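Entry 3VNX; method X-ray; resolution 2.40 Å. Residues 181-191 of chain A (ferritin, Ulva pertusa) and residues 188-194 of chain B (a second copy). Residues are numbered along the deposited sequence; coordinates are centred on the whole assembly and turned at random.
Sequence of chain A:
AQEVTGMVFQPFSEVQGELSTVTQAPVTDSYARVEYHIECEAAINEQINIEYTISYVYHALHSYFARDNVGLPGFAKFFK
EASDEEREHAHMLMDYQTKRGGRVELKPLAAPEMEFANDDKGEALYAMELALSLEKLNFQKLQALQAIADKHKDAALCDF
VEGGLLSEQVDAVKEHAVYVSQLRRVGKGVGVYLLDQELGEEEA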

# COMPACT_ATOMS: atom_id res chain seq x y z
N SER A 181 -19.13 -48.75 -0.84
CA SER A 181 -20.24 -48.60 -1.77
C SER A 181 -19.74 -48.12 -3.14
O SER A 181 -20.18 -48.61 -4.18
CB SER A 181 -21.28 -47.64 -1.19
OG SER A 181 -22.21 -47.25 -2.18
N GLN A 182 -18.81 -47.16 -3.13
CA GLN A 182 -18.29 -46.62 -4.38
C GLN A 182 -17.50 -47.65 -5.19
O GLN A 182 -17.67 -47.79 -6.41
CB GLN A 182 -17.44 -45.38 -4.11
CG GLN A 182 -18.25 -44.17 -3.73
CD GLN A 182 -17.38 -42.97 -3.39
OE1 GLN A 182 -17.71 -41.84 -3.73
NE2 GLN A 182 -16.25 -43.22 -2.72
N LEU A 183 -16.61 -48.37 -4.51
CA LEU A 183 -15.78 -49.36 -5.20
C LEU A 183 -16.66 -50.45 -5.82
O LEU A 183 -16.44 -50.87 -6.96
CB LEU A 183 -14.73 -49.93 -4.24
CG LEU A 183 -13.55 -48.98 -4.04
CD1 LEU A 183 -12.57 -49.48 -2.98
CD2 LEU A 183 -12.85 -48.77 -5.37
N ARG A 184 -17.66 -50.88 -5.06
CA ARG A 184 -18.66 -51.81 -5.55
C ARG A 184 -19.39 -51.26 -6.78
O ARG A 184 -19.63 -51.98 -7.73
CB ARG A 184 -19.67 -52.16 -4.45
CG ARG A 184 -19.06 -52.96 -3.30
CD ARG A 184 -20.12 -53.41 -2.29
NE ARG A 184 -19.64 -54.45 -1.38
CZ ARG A 184 -20.43 -55.29 -0.73
NH1 ARG A 184 -21.75 -55.23 -0.88
NH2 ARG A 184 -19.91 -56.21 0.08
N ARG A 185 -19.73 -49.97 -6.75
CA ARG A 185 -20.45 -49.37 -7.87
C ARG A 185 -19.62 -49.32 -9.16
O ARG A 185 -20.11 -49.68 -10.22
CB ARG A 185 -20.95 -47.96 -7.49
CG ARG A 185 -21.67 -47.23 -8.63
CD ARG A 185 -22.23 -45.86 -8.17
NE ARG A 185 -23.03 -45.97 -6.96
CZ ARG A 185 -24.32 -46.28 -6.96
NH1 ARG A 185 -24.96 -46.49 -8.10
NH2 ARG A 185 -24.98 -46.36 -5.82
N VAL A 186 -18.37 -48.87 -9.07
CA VAL A 186 -17.57 -48.61 -10.28
C VAL A 186 -16.79 -49.81 -10.80
O VAL A 186 -16.35 -49.82 -11.96
CB VAL A 186 -16.58 -47.46 -10.07
CG1 VAL A 186 -17.34 -46.16 -9.78
CG2 VAL A 186 -15.61 -47.81 -8.95
N GLY A 187 -16.60 -50.81 -9.93
CA GLY A 187 -15.89 -52.02 -10.32
C GLY A 187 -14.40 -51.82 -10.61
O GLY A 187 -13.86 -50.71 -10.52
N LYS A 188 -13.73 -52.91 -10.98
CA LYS A 188 -12.30 -52.88 -11.20
C LYS A 188 -11.88 -52.04 -12.41
O LYS A 188 -12.70 -51.73 -13.29
CB LYS A 188 -11.76 -54.29 -11.35
CG LYS A 188 -12.11 -55.17 -10.16
CD LYS A 188 -11.51 -56.55 -10.31
CE LYS A 188 -12.23 -57.57 -9.44
NZ LYS A 188 -11.57 -58.90 -9.49
N GLY A 189 -10.60 -51.67 -12.43
CA GLY A 189 -10.03 -51.00 -13.59
C GLY A 189 -10.13 -49.50 -13.47
O GLY A 189 -9.60 -48.90 -12.53
N VAL A 190 -10.83 -48.89 -14.42
CA VAL A 190 -11.00 -47.44 -14.38
C VAL A 190 -11.61 -46.92 -13.06
O VAL A 190 -11.10 -45.96 -12.49
CB VAL A 190 -11.79 -46.94 -15.60
CG1 VAL A 190 -12.22 -45.49 -15.39
CG2 VAL A 190 -10.96 -47.13 -16.89
N GLY A 191 -12.67 -47.57 -12.58
CA GLY A 191 -13.25 -47.23 -11.28
C GLY A 191 -12.25 -47.14 -10.13
O GLY A 191 -12.27 -46.18 -9.35
N LYS B 188 -24.70 -47.35 -16.01
CA LYS B 188 -24.39 -47.59 -14.61
C LYS B 188 -22.89 -47.69 -14.33
O LYS B 188 -22.08 -47.90 -15.24
CB LYS B 188 -25.09 -48.85 -14.13
CG LYS B 188 -26.59 -48.80 -14.34
CD LYS B 188 -27.25 -50.04 -13.79
CE LYS B 188 -28.62 -50.25 -14.42
NZ LYS B 188 -29.34 -51.40 -13.80
N GLY B 189 -22.53 -47.52 -13.06
CA GLY B 189 -21.17 -47.74 -12.61
C GLY B 189 -20.36 -46.47 -12.67
O GLY B 189 -20.69 -45.47 -12.02
N VAL B 190 -19.30 -46.49 -13.47
CA VAL B 190 -18.45 -45.31 -13.60
C VAL B 190 -19.23 -44.04 -14.04
O VAL B 190 -19.06 -42.98 -13.45
CB VAL B 190 -17.26 -45.57 -14.53
CG1 VAL B 190 -16.58 -44.25 -14.90
CG2 VAL B 190 -16.29 -46.57 -13.86
N GLY B 191 -20.10 -44.17 -15.04
CA GLY B 191 -20.97 -43.07 -15.46
C GLY B 191 -21.73 -42.39 -14.32
O GLY B 191 -21.77 -41.17 -14.23
N VAL B 192 -22.35 -43.19 -13.46
CA VAL B 192 -23.07 -42.65 -12.30
C VAL B 192 -22.10 -42.00 -11.31
O VAL B 192 -22.37 -40.93 -10.76
CB VAL B 192 -23.92 -43.75 -11.60
CG1 VAL B 192 -24.54 -43.22 -10.32
CG2 VAL B 192 -25.01 -44.32 -12.57
N TYR B 193 -20.96 -42.63 -11.10
CA TYR B 193 -19.98 -42.05 -10.19
C TYR B 193 -19.49 -40.69 -10.68
O TYR B 193 -19.33 -39.75 -9.89
CB TYR B 193 -18.81 -43.01 -9.97
CG TYR B 193 -17.59 -42.42 -9.30
CD1 TYR B 193 -16.56 -41.87 -10.05
CD2 TYR B 193 -17.47 -42.42 -7.91
CE1 TYR B 193 -15.44 -41.33 -9.44
CE2 TYR B 193 -16.34 -41.88 -7.29
CZ TYR B 193 -15.33 -41.34 -8.07
OH TYR B 193 -14.20 -40.80 -7.49
N LEU B 194 -19.27 -40.58 -11.99
CA LEU B 194 -18.81 -39.35 -12.61
C LEU B 194 -19.86 -38.26 -12.49
O LEU B 194 -19.55 -37.13 -12.12
CB LEU B 194 -18.47 -39.56 -14.09
CG LEU B 194 -17.19 -40.36 -14.32
CD1 LEU B 194 -16.94 -40.54 -15.79
CD2 LEU B 194 -15.96 -39.69 -13.65
O HOH W 1 -24.48 -47.18 -11.08

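The two helical stretches cross at 111° between their N-to-C directions, with axes 7.3 Å apart at closest approach. No direct hydrogen bond joins them. The contact rests on packing, one CA-H...O contact and one bridging water.

B:Lys188 makes no contact. Its CA-to-CB bond points sideways, and the end of the side chain leads away.

B:Gly189 lies where the backbones come nearest, with its CA 4.4 Å from A:Val186 CA. Its CA also sits 3.3 Å from A:Arg185 O, a CA-H...O contact with an angle of 137° at the hydrogen. The helix of chain A is kinked here, and A:Gly189 N has no bond to the preceding turn. A:Arg185 O therefore lacks the usual bond from that N. A CB on B:Gly189 would fall 3.4 Å from A:Arg185 O. It would also be jammed against the carbonyl O of B:Lys188, so the backbone angles alone call for glycine. The B:Gly189 N donates to water 1 at 2.8 Å. The same water accepts from A:Arg185 NH1 at 3.1 Å and so links the two chains.

B:Val190 packs its CG2 3.9 Å from A:Val186 CB and 3.8 Å from A:Val186 O. B:Val190 CG2 also lies 4.0 Å from A:Gly191 N. A CB on A:Gly191 would clash with A:Val186 CG2 at 2.4 Å, within its own chain.

B:Gly191 makes no contact.

The CA-to-CB bond of B:Val192 points toward chain A. Its CG1 is 4.0 Å from A:Arg185 NH1, an approach oblique to the guanidinium.

The CA-to-CB bond of B:Tyr193 also points toward chain A. Its CB meets A:Val186 CG1 at 3.5 Å, the closest apolar side-chain contact here. At the ring edge, near the ring plane, A:Gln182 OE1 lies 3.8 Å from B:Tyr193 CE2. The B:Tyr193 hydroxyl is hydrogen-bonded elsewhere in the structure.

B:Leu194 is out of reach.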